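Local coordinates for Bd3459 (Bdellovibrio bacteriovorus, PDB 5CEC), which acts as a predatory endopeptidase of the S13 family, probably cleaving peptidoglycan peptides at D-alanine, and forms a complex with the ankyrin-repeat immunity protein Bd3460, at residues A336-S341 with I419-Q424; T196-I201 with L425-D430; S43-A48 with A305-M310; S72-T77 with K312-L317. The protein carries 1 engineered substitution. All blocks are in the same frame, centred on the assembly; numbering follows the deposited sequence.

Contact 1 (A336-S341 with I419-Q424); sequences AKDKAS and IKYTEQ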
loop_
_atom_site.group_PDB
_atom_site.type_symbol
_atom_site.label_atom_id
_atom_site.label_comp_id
_atom_site.label_asym_id
_atom_site.label_seq_id
_atom_site.Cartn_x
_atom_site.Cartn_y
_atom_site.Cartn_z
ATOM N N ALA A 336 -12.162 -0.012 2.569
ATOM C CA ALA A 336 -13.236 0.140 1.581
ATOM C C ALA A 336 -13.489 1.543 1.078
ATOM O O ALA A 336 -14.175 1.702 0.099
ATOM C CB ALA A 336 -14.530 -0.518 2.049
ATOM N N LYS A 337 -12.993 2.552 1.761
ATOM C CA LYS A 337 -13.192 3.942 1.346
ATOM C C LYS A 337 -12.029 4.446 0.501
ATOM O O LYS A 337 -12.231 5.178 -0.448
ATOM C CB LYS A 337 -13.347 4.827 2.586
ATOM C CG LYS A 337 -14.530 4.428 3.451
ATOM C CD LYS A 337 -15.832 4.978 2.896
ATOM C CE LYS A 337 -16.002 6.460 3.275
ATOM N NZ LYS A 337 -17.410 6.930 3.133
ATOM N N ASP A 338 -10.793 4.106 0.895
ATOM C CA ASP A 338 -9.609 4.444 0.105
ATOM C C ASP A 338 -9.416 3.338 -0.922
ATOM O O ASP A 338 -8.756 2.323 -0.688
ATOM C CB ASP A 338 -8.387 4.678 0.998
ATOM C CG ASP A 338 -8.521 5.946 1.804
ATOM O OD1 ASP A 338 -8.943 6.976 1.182
ATOM O OD2 ASP A 338 -8.221 5.936 3.001
ATOM N N LYS A 339 -10.070 3.511 -2.060
ATOM C CA LYS A 339 -10.086 2.486 -3.079
ATOM C C LYS A 339 -8.677 2.240 -3.644
ATOM O O LYS A 339 -8.357 1.095 -4.049
ATOM C CB LYS A 339 -11.084 2.864 -4.177
ATOM C CG LYS A 339 -12.510 3.024 -3.687
ATOM C CD LYS A 339 -12.981 1.794 -2.954
ATOM C CE LYS A 339 -14.491 1.672 -2.883
ATOM N NZ LYS A 339 -14.846 0.383 -2.210
ATOM N N ALA A 340 -7.867 3.300 -3.675
ATOM C CA ALA A 340 -6.488 3.295 -4.180
ATOM C C ALA A 340 -5.536 3.048 -3.018
ATOM O O ALA A 340 -4.520 3.798 -2.784
ATOM C CB ALA A 340 -6.138 4.579 -4.919
ATOM N N SER A 341 -5.894 1.996 -2.274
ATOM C CA SER A 341 -5.067 1.548 -1.156
ATOM C C SER A 341 -5.098 0.046 -1.023
ATOM O O SER A 341 -5.960 -0.650 -1.542
ATOM C CB SER A 341 -5.511 2.177 0.173
ATOM O OG SER A 341 -6.607 1.484 0.717
ATOM N N ILE A 419 -16.672 5.831 10.416
ATOM C CA ILE A 419 -15.927 7.050 10.735
ATOM C C ILE A 419 -16.333 8.181 9.806
ATOM O O ILE A 419 -16.932 7.958 8.756
ATOM C CB ILE A 419 -14.397 6.847 10.734
ATOM C CG1 ILE A 419 -13.857 6.504 9.350
ATOM C CG2 ILE A 419 -14.037 5.766 11.731
ATOM C CD1 ILE A 419 -12.342 6.521 9.274
ATOM N N LYS A 420 -16.023 9.393 10.230
ATOM C CA LYS A 420 -16.256 10.576 9.411
ATOM C C LYS A 420 -15.048 10.678 8.490
ATOM O O LYS A 420 -13.949 10.990 8.930
ATOM C CB LYS A 420 -16.408 11.840 10.278
ATOM C CG LYS A 420 -16.568 13.129 9.485
ATOM C CD LYS A 420 -16.350 14.359 10.363
ATOM C CE LYS A 420 -16.135 15.605 9.514
ATOM N NZ LYS A 420 -15.954 16.822 10.353
ATOM N N TYR A 421 -15.250 10.372 7.219
ATOM C CA TYR A 421 -14.149 10.287 6.271
ATOM C C TYR A 421 -14.678 10.403 4.849
ATOM O O TYR A 421 -15.615 9.694 4.487
ATOM C CB TYR A 421 -13.372 8.960 6.405
ATOM C CG TYR A 421 -12.210 8.908 5.426
ATOM C CD1 TYR A 421 -11.149 9.766 5.564
ATOM C CD2 TYR A 421 -12.217 8.045 4.324
ATOM C CE1 TYR A 421 -10.098 9.772 4.655
ATOM C CE2 TYR A 421 -11.170 8.046 3.398
ATOM C CZ TYR A 421 -10.122 8.925 3.566
ATOM O OH TYR A 421 -9.077 8.985 2.702
ATOM N N THR A 422 -14.019 11.235 4.049
ATOM C CA THR A 422 -14.258 11.322 2.618
ATOM C C THR A 422 -12.925 10.969 1.949
ATOM O O THR A 422 -11.881 11.503 2.322
ATOM C CB THR A 422 -14.739 12.729 2.228
ATOM O OG1 THR A 422 -15.956 13.016 2.921
ATOM C CG2 THR A 422 -14.999 12.796 0.728
ATOM N N GLU A 423 -12.972 10.057 0.973
ATOM C CA GLU A 423 -11.771 9.602 0.270
ATOM C C GLU A 423 -10.938 10.769 -0.219
ATOM O O GLU A 423 -11.421 11.639 -0.972
ATOM C CB GLU A 423 -12.135 8.718 -0.911
ATOM C CG GLU A 423 -10.950 8.082 -1.627
ATOM C CD GLU A 423 -11.388 7.145 -2.718
ATOM O OE1 GLU A 423 -12.489 7.341 -3.245
ATOM O OE2 GLU A 423 -10.638 6.237 -3.057
ATOM N N GLN A 424 -9.662 10.733 0.147
ATOM C CA GLN A 424 -8.711 11.780 -0.207
ATOM C C GLN A 424 -7.995 11.416 -1.517
ATOM O O GLN A 424 -7.982 10.248 -1.931
ATOM C CB GLN A 424 -7.733 11.972 0.952
ATOM C CG GLN A 424 -8.452 12.429 2.232
ATOM C CD GLN A 424 -7.538 12.555 3.428
ATOM O OE1 GLN A 424 -6.376 12.200 3.359
ATOM N NE2 GLN A 424 -8.067 13.049 4.541
HETATM O O HOH W 1 -7.017 8.142 -0.380
HETATM O O HOH W 2 -7.973 5.898 -2.357
#

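Contact 2 (T196-I201 with L425-D430); sequences TKAARI and LPLPFD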
loop_
_atom_site.group_PDB
_atom_site.type_symbol
_atom_site.label_atom_id
_atom_site.label_comp_id
_atom_site.label_asym_id
_atom_site.label_seq_id
_atom_site.Cartn_x
_atom_site.Cartn_y
_atom_site.Cartn_z
ATOM N N THR A 196 -5.786 15.894 -14.564
ATOM C CA THR A 196 -7.166 15.676 -14.160
ATOM C C THR A 196 -7.303 15.522 -12.653
ATOM O O THR A 196 -8.204 16.092 -12.065
ATOM C CB THR A 196 -7.742 14.447 -14.874
ATOM O OG1 THR A 196 -7.727 14.701 -16.284
ATOM C CG2 THR A 196 -9.165 14.149 -14.431
ATOM N N LYS A 197 -6.401 14.753 -12.037
ATOM C CA LYS A 197 -6.351 14.654 -10.569
ATOM C C LYS A 197 -6.097 16.009 -9.941
ATOM O O LYS A 197 -6.763 16.378 -8.965
ATOM C CB LYS A 197 -5.271 13.675 -10.120
ATOM C CG LYS A 197 -5.605 12.229 -10.393
ATOM C CD LYS A 197 -4.426 11.338 -10.112
ATOM C CE LYS A 197 -4.711 9.905 -10.540
ATOM N NZ LYS A 197 -5.569 9.198 -9.551
ATOM N N ALA A 198 -5.137 16.749 -10.488
ATOM C CA ALA A 198 -4.822 18.072 -9.944
ATOM C C ALA A 198 -6.024 19.012 -9.960
ATOM O O ALA A 198 -6.287 19.738 -9.007
ATOM C CB ALA A 198 -3.665 18.690 -10.709
ATOM N N ALA A 199 -6.749 19.012 -11.064
ATOM C CA ALA A 199 -7.956 19.805 -11.159
ATOM C C ALA A 199 -9.015 19.443 -10.094
ATOM O O ALA A 199 -9.708 20.329 -9.573
ATOM C CB ALA A 199 -8.538 19.648 -12.541
ATOM N N ARG A 200 -9.120 18.164 -9.743
ATOM C CA ARG A 200 -10.044 17.744 -8.689
ATOM C C ARG A 200 -9.722 18.319 -7.297
ATOM O O ARG A 200 -10.605 18.438 -6.471
ATOM C CB ARG A 200 -10.147 16.222 -8.614
ATOM C CG ARG A 200 -10.833 15.602 -9.819
ATOM C CD ARG A 200 -10.750 14.090 -9.812
ATOM N NE ARG A 200 -11.391 13.534 -8.627
ATOM C CZ ARG A 200 -11.179 12.308 -8.147
ATOM N NH1 ARG A 200 -10.326 11.466 -8.742
ATOM N NH2 ARG A 200 -11.819 11.919 -7.045
ATOM N N ILE A 201 -8.464 18.669 -7.061
ATOM C CA ILE A 201 -8.046 19.316 -5.814
ATOM C C ILE A 201 -7.776 20.814 -6.006
ATOM O O ILE A 201 -7.166 21.444 -5.152
ATOM C CB ILE A 201 -6.857 18.585 -5.142
ATOM C CG1 ILE A 201 -5.557 18.704 -5.938
ATOM C CG2 ILE A 201 -7.197 17.107 -4.902
ATOM C CD1 ILE A 201 -4.333 18.329 -5.117
ATOM N N LEU A 425 -7.457 12.429 -2.200
ATOM C CA LEU A 425 -6.698 12.241 -3.413
ATOM C C LEU A 425 -5.315 12.836 -3.194
ATOM O O LEU A 425 -5.044 13.964 -3.589
ATOM C CB LEU A 425 -7.416 12.908 -4.580
ATOM C CG LEU A 425 -6.853 12.655 -5.970
ATOM C CD1 LEU A 425 -6.891 11.167 -6.312
ATOM C CD2 LEU A 425 -7.667 13.468 -6.996
ATOM N N PRO A 426 -4.405 12.050 -2.581
ATOM C CA PRO A 426 -3.124 12.620 -2.210
ATOM C C PRO A 426 -2.193 12.725 -3.422
ATOM O O PRO A 426 -1.927 11.716 -4.092
ATOM C CB PRO A 426 -2.621 11.656 -1.129
ATOM C CG PRO A 426 -3.279 10.358 -1.451
ATOM C CD PRO A 426 -4.595 10.706 -2.040
ATOM N N LEU A 427 -1.765 13.939 -3.748
ATOM C CA LEU A 427 -0.774 14.202 -4.783
ATOM C C LEU A 427 0.481 14.755 -4.124
ATOM O O LEU A 427 0.453 15.149 -2.945
ATOM C CB LEU A 427 -1.326 15.226 -5.800
ATOM C CG LEU A 427 -2.618 14.832 -6.500
ATOM C CD1 LEU A 427 -2.992 15.894 -7.529
ATOM C CD2 LEU A 427 -2.580 13.471 -7.136
ATOM N N PRO A 428 1.589 14.839 -4.872
ATOM C CA PRO A 428 2.818 15.358 -4.286
ATOM C C PRO A 428 2.806 16.854 -4.045
ATOM O O PRO A 428 3.693 17.365 -3.376
ATOM C CB PRO A 428 3.911 14.988 -5.319
ATOM C CG PRO A 428 3.302 13.871 -6.134
ATOM C CD PRO A 428 1.837 14.222 -6.191
ATOM N N PHE A 429 1.789 17.530 -4.574
ATOM C CA PHE A 429 1.641 18.983 -4.526
ATOM C C PHE A 429 0.178 19.295 -4.226
ATOM O O PHE A 429 -0.705 18.432 -4.421
ATOM C CB PHE A 429 2.098 19.620 -5.855
ATOM C CG PHE A 429 1.440 19.023 -7.067
ATOM C CD1 PHE A 429 0.218 19.493 -7.519
ATOM C CD2 PHE A 429 2.048 17.986 -7.767
ATOM C CE1 PHE A 429 -0.382 18.925 -8.604
ATOM C CE2 PHE A 429 1.447 17.423 -8.876
ATOM C CZ PHE A 429 0.228 17.899 -9.286
ATOM N N ASP A 430 -0.095 20.533 -3.822
ATOM C CA ASP A 430 -1.473 20.998 -3.668
ATOM C C ASP A 430 -1.558 22.451 -4.123
ATOM O O ASP A 430 -0.630 22.950 -4.737
ATOM C CB ASP A 430 -1.993 20.736 -2.249
ATOM C CG ASP A 430 -1.408 21.681 -1.207
ATOM O OD1 ASP A 430 -0.501 22.481 -1.529
ATOM O OD2 ASP A 430 -1.876 21.640 -0.041
#

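Contact 3 (S43-A48 with A305-M310); sequences SMCHMA and ATCEMM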
loop_
_atom_site.group_PDB
_atom_site.type_symbol
_atom_site.label_atom_id
_atom_site.label_comp_id
_atom_site.label_asym_id
_atom_site.label_seq_id
_atom_site.Cartn_x
_atom_site.Cartn_y
_atom_site.Cartn_z
ATOM N N SER A 43 1.103 -12.959 17.347
ATOM C CA SER A 43 0.426 -12.246 18.429
ATOM C C SER A 43 -0.632 -11.297 17.925
ATOM O O SER A 43 -0.470 -10.705 16.874
ATOM C CB SER A 43 1.442 -11.459 19.277
ATOM O OG SER A 43 0.862 -10.879 20.420
ATOM N N MET A 44 -1.688 -11.124 18.730
ATOM C CA MET A 44 -2.677 -10.068 18.537
ATOM C C MET A 44 -2.898 -9.361 19.838
ATOM O O MET A 44 -3.003 -9.977 20.907
ATOM C CB MET A 44 -4.014 -10.626 18.018
ATOM C CG MET A 44 -5.084 -9.574 17.821
ATOM S SD MET A 44 -6.543 -10.232 17.000
ATOM C CE MET A 44 -7.527 -8.749 16.834
ATOM N N CYS A 45 -3.035 -8.058 19.733
ATOM C CA CYS A 45 -3.287 -7.242 20.912
ATOM C C CYS A 45 -4.229 -6.079 20.526
ATOM O O CYS A 45 -4.399 -5.753 19.351
ATOM C CB CYS A 45 -1.940 -6.780 21.606
ATOM S SG CYS A 45 -0.855 -5.896 20.455
ATOM N N HIS A 46 -4.837 -5.463 21.526
ATOM C CA HIS A 46 -5.730 -4.345 21.315
ATOM C C HIS A 46 -5.834 -3.468 22.566
ATOM O O HIS A 46 -5.511 -3.912 23.659
ATOM C CB HIS A 46 -7.115 -4.829 20.889
ATOM C CG HIS A 46 -7.890 -5.524 21.952
ATOM N ND1 HIS A 46 -7.765 -6.862 22.218
ATOM C CD2 HIS A 46 -8.795 -5.043 22.839
ATOM C CE1 HIS A 46 -8.593 -7.193 23.189
ATOM N NE2 HIS A 46 -9.219 -6.104 23.598
ATOM N N MET A 47 -6.327 -2.236 22.417
ATOM C CA MET A 47 -6.550 -1.376 23.576
ATOM C C MET A 47 -7.569 -0.326 23.168
ATOM O O MET A 47 -7.401 0.302 22.120
ATOM C CB MET A 47 -5.258 -0.677 24.019
ATOM C CG MET A 47 -5.414 0.105 25.313
ATOM S SD MET A 47 -3.920 0.975 25.759
ATOM C CE MET A 47 -4.162 2.348 24.615
ATOM N N ALA A 48 -8.585 -0.080 24.009
ATOM C CA ALA A 48 -9.518 1.024 23.728
ATOM C C ALA A 48 -8.737 2.341 23.792
ATOM O O ALA A 48 -7.905 2.536 24.690
ATOM C CB ALA A 48 -10.653 1.038 24.733
ATOM N N ALA A 305 9.271 -5.844 15.993
ATOM C CA ALA A 305 8.842 -5.211 17.244
ATOM C C ALA A 305 7.772 -6.047 17.889
ATOM O O ALA A 305 7.246 -7.007 17.291
ATOM C CB ALA A 305 8.295 -3.805 17.000
ATOM N N THR A 306 7.435 -5.686 19.122
ATOM C CA THR A 306 6.362 -6.358 19.825
ATOM C C THR A 306 5.002 -5.816 19.395
ATOM O O THR A 306 4.868 -4.670 18.981
ATOM C CB THR A 306 6.522 -6.236 21.349
ATOM O OG1 THR A 306 6.265 -4.888 21.739
ATOM C CG2 THR A 306 7.927 -6.670 21.831
ATOM N N CYS A 307 3.982 -6.635 19.598
ATOM C CA CYS A 307 2.604 -6.238 19.339
ATOM C C CYS A 307 2.250 -5.054 20.278
ATOM O O CYS A 307 1.628 -4.084 19.845
ATOM C CB CYS A 307 1.685 -7.428 19.538
ATOM S SG CYS A 307 0.033 -7.210 18.880
ATOM N N GLU A 308 2.667 -5.120 21.555
ATOM C CA GLU A 308 2.461 -4.003 22.486
ATOM C C GLU A 308 3.040 -2.694 21.959
ATOM O O GLU A 308 2.399 -1.638 22.036
ATOM C CB GLU A 308 3.051 -4.284 23.880
ATOM C CG GLU A 308 2.237 -5.251 24.702
ATOM C CD GLU A 308 2.678 -5.339 26.152
ATOM O OE1 GLU A 308 3.666 -4.682 26.551
ATOM O OE2 GLU A 308 2.017 -6.068 26.914
ATOM N N MET A 309 4.241 -2.768 21.377
ATOM C CA MET A 309 4.865 -1.576 20.815
ATOM C C MET A 309 4.003 -0.978 19.691
ATOM O O MET A 309 3.927 0.250 19.530
ATOM C CB MET A 309 6.275 -1.864 20.305
ATOM C CG MET A 309 7.342 -1.834 21.377
ATOM S SD MET A 309 7.562 -0.228 22.176
ATOM C CE MET A 309 7.360 0.890 20.823
ATOM N N MET A 310 3.380 -1.833 18.876
ATOM C CA MET A 310 2.495 -1.329 17.836
ATOM C C MET A 310 1.291 -0.555 18.394
ATOM O O MET A 310 0.898 0.486 17.865
ATOM C CB MET A 310 2.080 -2.471 16.909
ATOM C CG MET A 310 3.223 -3.100 16.132
ATOM S SD MET A 310 4.212 -1.930 15.146
ATOM C CE MET A 310 5.541 -1.497 16.257
#

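Contact 4 (S72-T77 with K312-L317); sequences SKVVTT and KVLYSL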
loop_
_atom_site.group_PDB
_atom_site.type_symbol
_atom_site.label_atom_id
_atom_site.label_comp_id
_atom_site.label_asym_id
_atom_site.label_seq_id
_atom_site.Cartn_x
_atom_site.Cartn_y
_atom_site.Cartn_z
ATOM N N SER A 72 5.682 -1.483 9.726
ATOM C CA SER A 72 6.803 -0.603 10.033
ATOM C C SER A 72 6.548 0.850 9.616
ATOM O O SER A 72 7.036 1.790 10.228
ATOM C CB SER A 72 8.065 -1.050 9.286
ATOM O OG SER A 72 8.550 -2.279 9.729
ATOM N N LYS A 73 5.836 1.023 8.495
ATOM C CA LYS A 73 5.589 2.386 7.976
ATOM C C LYS A 73 4.764 3.242 8.927
ATOM O O LYS A 73 4.874 4.453 8.873
ATOM C CB LYS A 73 4.984 2.324 6.571
ATOM C CG LYS A 73 5.864 1.629 5.547
ATOM C CD LYS A 73 5.303 1.738 4.146
ATOM C CE LYS A 73 6.253 1.211 3.099
ATOM N NZ LYS A 73 6.411 -0.256 3.143
ATOM N N VAL A 74 3.970 2.611 9.790
ATOM C CA VAL A 74 3.236 3.389 10.785
ATOM C C VAL A 74 4.208 3.965 11.839
ATOM O O VAL A 74 4.012 5.068 12.341
ATOM C CB VAL A 74 2.125 2.578 11.450
ATOM C CG1 VAL A 74 1.367 3.451 12.433
ATOM C CG2 VAL A 74 1.145 2.023 10.422
ATOM N N VAL A 75 5.263 3.221 12.152
ATOM C CA VAL A 75 6.285 3.706 13.078
ATOM C C VAL A 75 7.045 4.868 12.442
ATOM O O VAL A 75 7.258 5.925 13.063
ATOM C CB VAL A 75 7.252 2.583 13.484
ATOM C CG1 VAL A 75 8.205 3.084 14.556
ATOM C CG2 VAL A 75 6.476 1.383 14.059
ATOM N N THR A 76 7.404 4.708 11.175
ATOM C CA THR A 76 8.055 5.826 10.431
ATOM C C THR A 76 7.129 7.069 10.376
ATOM O O THR A 76 7.613 8.188 10.490
ATOM C CB THR A 76 8.450 5.328 9.045
ATOM O OG1 THR A 76 9.281 4.167 9.214
ATOM C CG2 THR A 76 9.172 6.390 8.248
ATOM N N THR A 77 5.828 6.823 10.205
ATOM C CA THR A 77 4.805 7.885 10.189
ATOM C C THR A 77 4.842 8.634 11.515
ATOM O O THR A 77 4.879 9.863 11.518
ATOM C CB THR A 77 3.431 7.279 9.916
ATOM O OG1 THR A 77 3.432 6.718 8.602
ATOM C CG2 THR A 77 2.355 8.268 9.967
ATOM N N LYS A 312 1.296 1.049 21.291
ATOM C CA LYS A 312 1.857 2.305 21.801
ATOM C C LYS A 312 2.117 3.325 20.704
ATOM O O LYS A 312 1.838 4.511 20.832
ATOM C CB LYS A 312 3.128 2.085 22.594
ATOM C CG LYS A 312 2.948 1.287 23.885
ATOM C CD LYS A 312 4.285 1.008 24.555
ATOM C CE LYS A 312 4.878 2.252 25.197
ATOM N NZ LYS A 312 4.169 2.695 26.440
ATOM N N VAL A 313 2.580 2.818 19.565
ATOM C CA VAL A 313 2.787 3.669 18.400
ATOM C C VAL A 313 1.471 4.269 17.930
ATOM O O VAL A 313 1.413 5.479 17.634
ATOM C CB VAL A 313 3.499 2.871 17.277
ATOM C CG1 VAL A 313 3.405 3.573 15.925
ATOM C CG2 VAL A 313 4.953 2.643 17.661
ATOM N N LEU A 314 0.426 3.450 17.853
ATOM C CA LEU A 314 -0.896 3.970 17.452
ATOM C C LEU A 314 -1.404 5.047 18.425
ATOM O O LEU A 314 -1.894 6.107 18.000
ATOM C CB LEU A 314 -1.911 2.851 17.315
ATOM C CG LEU A 314 -1.638 1.956 16.070
ATOM C CD1 LEU A 314 -2.316 0.606 16.257
ATOM C CD2 LEU A 314 -2.058 2.624 14.764
ATOM N N TYR A 315 -1.296 4.774 19.725
ATOM C CA TYR A 315 -1.724 5.737 20.747
ATOM C C TYR A 315 -1.008 7.063 20.579
ATOM O O TYR A 315 -1.631 8.149 20.568
ATOM C CB TYR A 315 -1.443 5.189 22.133
ATOM C CG TYR A 315 -1.785 6.163 23.203
ATOM C CD1 TYR A 315 -0.879 7.136 23.608
ATOM C CD2 TYR A 315 -3.036 6.137 23.790
ATOM C CE1 TYR A 315 -1.204 8.038 24.589
ATOM C CE2 TYR A 315 -3.388 7.046 24.758
ATOM C CZ TYR A 315 -2.471 8.015 25.177
ATOM O OH TYR A 315 -2.764 8.924 26.118
ATOM N N SER A 316 0.309 6.992 20.408
ATOM C CA SER A 316 1.145 8.184 20.272
ATOM C C SER A 316 0.902 8.939 18.976
ATOM O O SER A 316 0.906 10.175 18.966
ATOM C CB SER A 316 2.628 7.830 20.444
ATOM O OG SER A 316 2.900 7.376 21.752
ATOM N N LEU A 317 0.713 8.215 17.861
ATOM C CA LEU A 317 0.421 8.842 16.599
ATOM C C LEU A 317 -0.910 9.569 16.665
ATOM O O LEU A 317 -1.035 10.714 16.185
ATOM C CB LEU A 317 0.432 7.780 15.492
ATOM C CG LEU A 317 0.089 8.286 14.086
ATOM C CD1 LEU A 317 1.009 9.414 13.622
ATOM C CD2 LEU A 317 0.174 7.130 13.112
#

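Contact 1 (A336-S341 with I419-Q424)
Where the loop between strands 333-334 and 354-361 meets the connector that follows helix 394-411, two carboxylates carry the hydrogen bonding, one buried and one exposed. In the buried half, Tyr-421, its CG anti to the backbone N (chi1 -179°), reaches across so that its hydroxyl OH donates to Asp-338 OD1 at 2.5 Å on the syn lone pair. OD1 lies in the ring plane at its edge, while the carboxylate plane stands 81° from that of the ring. OD1 also accepts a bond from water 1 at 2.7 Å, and the same water donates to Gln-424 O, joining the two segments a second time. The phenol oxygen is itself an acceptor: Gln-424 N donates to Tyr-421 OH at 3.2 Å. Lys-245 of helix 240-250 joins this polar cluster, its NZ salt-bridged to Asp-338 OD2 and hydrogen-bonded to Tyr-421 OH, and OD2 also accepts from Val-334 N.

In the exposed half, Glu-423 runs out fully extended and crosses Lys-339 at about a right angle. Its OE2 takes the backbone Lys-339 N at 3.0 Å from above the carboxylate plane, and accepts a second bond, from water 2, which in turn accepts from Ala-340 N.

Lys-337 adds packing: its CB lies at the edge of the Tyr-421 ring, 3.8 Å from CD2. Its chain, bent at chi2 and chi3, brings CE alongside Tyr-421 O.

Held by Lys-245, the Tyr-421 phenol, the Val-334 amide and a water, the buried Asp-338 carboxylate is probably ionised, and it would polarise the Tyr-421 hydroxyl.

Contact 2 (T196-I201 with L425-D430)
The C-terminal end of helix 188-200 packs on the extended connector that leads from helix 394-411 to strand 436-437, in a contact of apolar groups, the hydrocarbon parts of charged side chains included, without a hydrogen bond between the segments. Leu-425 and Leu-427 both turn their CB atoms to the helix, while Pro-426 between them points away and rests on helix 240-250.

Leu-425 has its CG anti to the backbone N (chi1 -172°), which sends CD2 into the angle between Lys-197 and Arg-200. CD2 approaches Lys-197 O to 3.6 Å and lies over one face of the Arg-200 guanidinium, offset toward the rim, with NH1 3.8 Å away. Leu-427 splits its two methyls: CD2 touches the aliphatic part of Lys-197 at CB, 4.0 Å away, and CD1 reaches Ala-198 CA at 3.7 Å.

Ile-201, just past the helix, holds CG1 in the crowded position between the backbone N and the carbonyl carbon (chi1 68°). Its CD1 meets Leu-427 CD1 obliquely at 3.7 Å and also approaches Phe-429 O. Ala-198 CB comes to the edge of the Phe-429 ring, 3.9 Å from CE1, while that ring stacks with Phe-123 of helix 118-130. Asp-430 directs its carboxylate elsewhere, in a salt bridge with Arg-89.

Cohesion therefore comes from van der Waals and hydrophobic contact, lysine and arginine lending hydrocarbon and flat surfaces to leucine methyls.

Contact 3 (S43-A48 with A305-M310)
Segment 43-48 is a strand whose nearest approach is to the start of helix 307-322, the CA atoms of Cys-45 and Cys-307 lying 6.2 Å apart. Strand 304-306 leads into that helix, and Thr-306 is its N-cap: the threonine OG1 accepts from Met-309 N at 3.0 Å. The first turn is also closed by Met-310 N donating to Thr-306 O.

A disulfide joins the two elements, Cys-45 SG to Cys-307 SG at 2.2 Å, with a left-handed chi3 of -102°. Cys-45 places its sulfur in the crowded position between the backbone N and the carbonyl carbon (chi1 56°), whereas Cys-307 extends its own anti to the backbone N (chi1 -166°). The bond ties strand 40-48, in the antiparallel sheet that also holds strand 376-385, to a helix packed on that sheet, within the transpeptidase-type fold of the beta-lactamase clan; Cys-307 also touches Ala-381 and Leu-383 of strand 376-385.

Beside the bridge, Ser-43 OG comes to 3.7 Å from Cys-307 CB. This hydroxyl is hydrogen-bonded to Asp-59, whose carboxylate also accepts from Met-44 N. Cys-45 SG also lies 3.8 Å from Glu-308 N.

Contact 4 (S72-T77 with K312-L317)
The segments 72-77 and 312-317, of helices 72-84 and 307-322, run in roughly the same direction, their axes crossing at 36° with a closest approach of 9.8 Å, and the nearest CA atoms are those of Val-75 and Val-313.

Val-74 makes the most cross-contacts. Its CG1, anti to the backbone N (chi1 -178°), points into the second helix and touches Leu-317 CD2 at 3.9 Å, Val-313 CG1 at 4.0 Å and Leu-314 CD2 at 4.2 Å, so that one methyl meets three residues. Val-313 divides its methyls between two neighbouring residues of the first helix: CG1 takes Val-74, while CG2 lies 4.1 Å from Val-75 CG2, Val-75 and Val-313 crossing at about a right angle.

At the N-terminal end of helix 72-84 the sequence from Ser-70 to Lys-73 fits the SxxK motif of penicillin-recognising serine enzymes, in which Ser-70 would be the nucleophile and Lys-73 its partner. The Lys-73 chain leads to the far side, where NZ is hydrogen-bonded to Ser-70, Asn-253 and Ser-290 O; the buried contact thus backs the helix that carries this lysine.

Thr-77 divides its branches. CG2 packs on Leu-317 CD2 at 4.0 Å, and OG1 donates back to Lys-73 O at 2.7 Å from above the carbonyl plane, an oxygen that also accepts Thr-77 N. The same hydroxyl is hydrogen-bonded to Asn-248.

Overall arrangement
From the N terminus, strand 40-48 opens contact 3, helix 72-84 opens contact 4 and helix 188-200 opens contact 2. Contact 3 closes at residues 305-310 and contact 4 shortly after at 312-317, so these two cross each other and both cross contact 2. Contact 1 then opens at 336-341 and closes at 419-424, just before 425-430 closes contact 2, which therefore encloses it. Contacts 3 and 4 touch, Met-310 CE lying 3.7 Å from Val-75 CG2. Contact 3 ties strand 40-48 to helix 307-322, and contact 4 ties that helix to helix 72-84. Contacts 1 and 2, with centres about 15 Å apart, fasten the connector after helix 394-411 to a loop and then to helix 188-200.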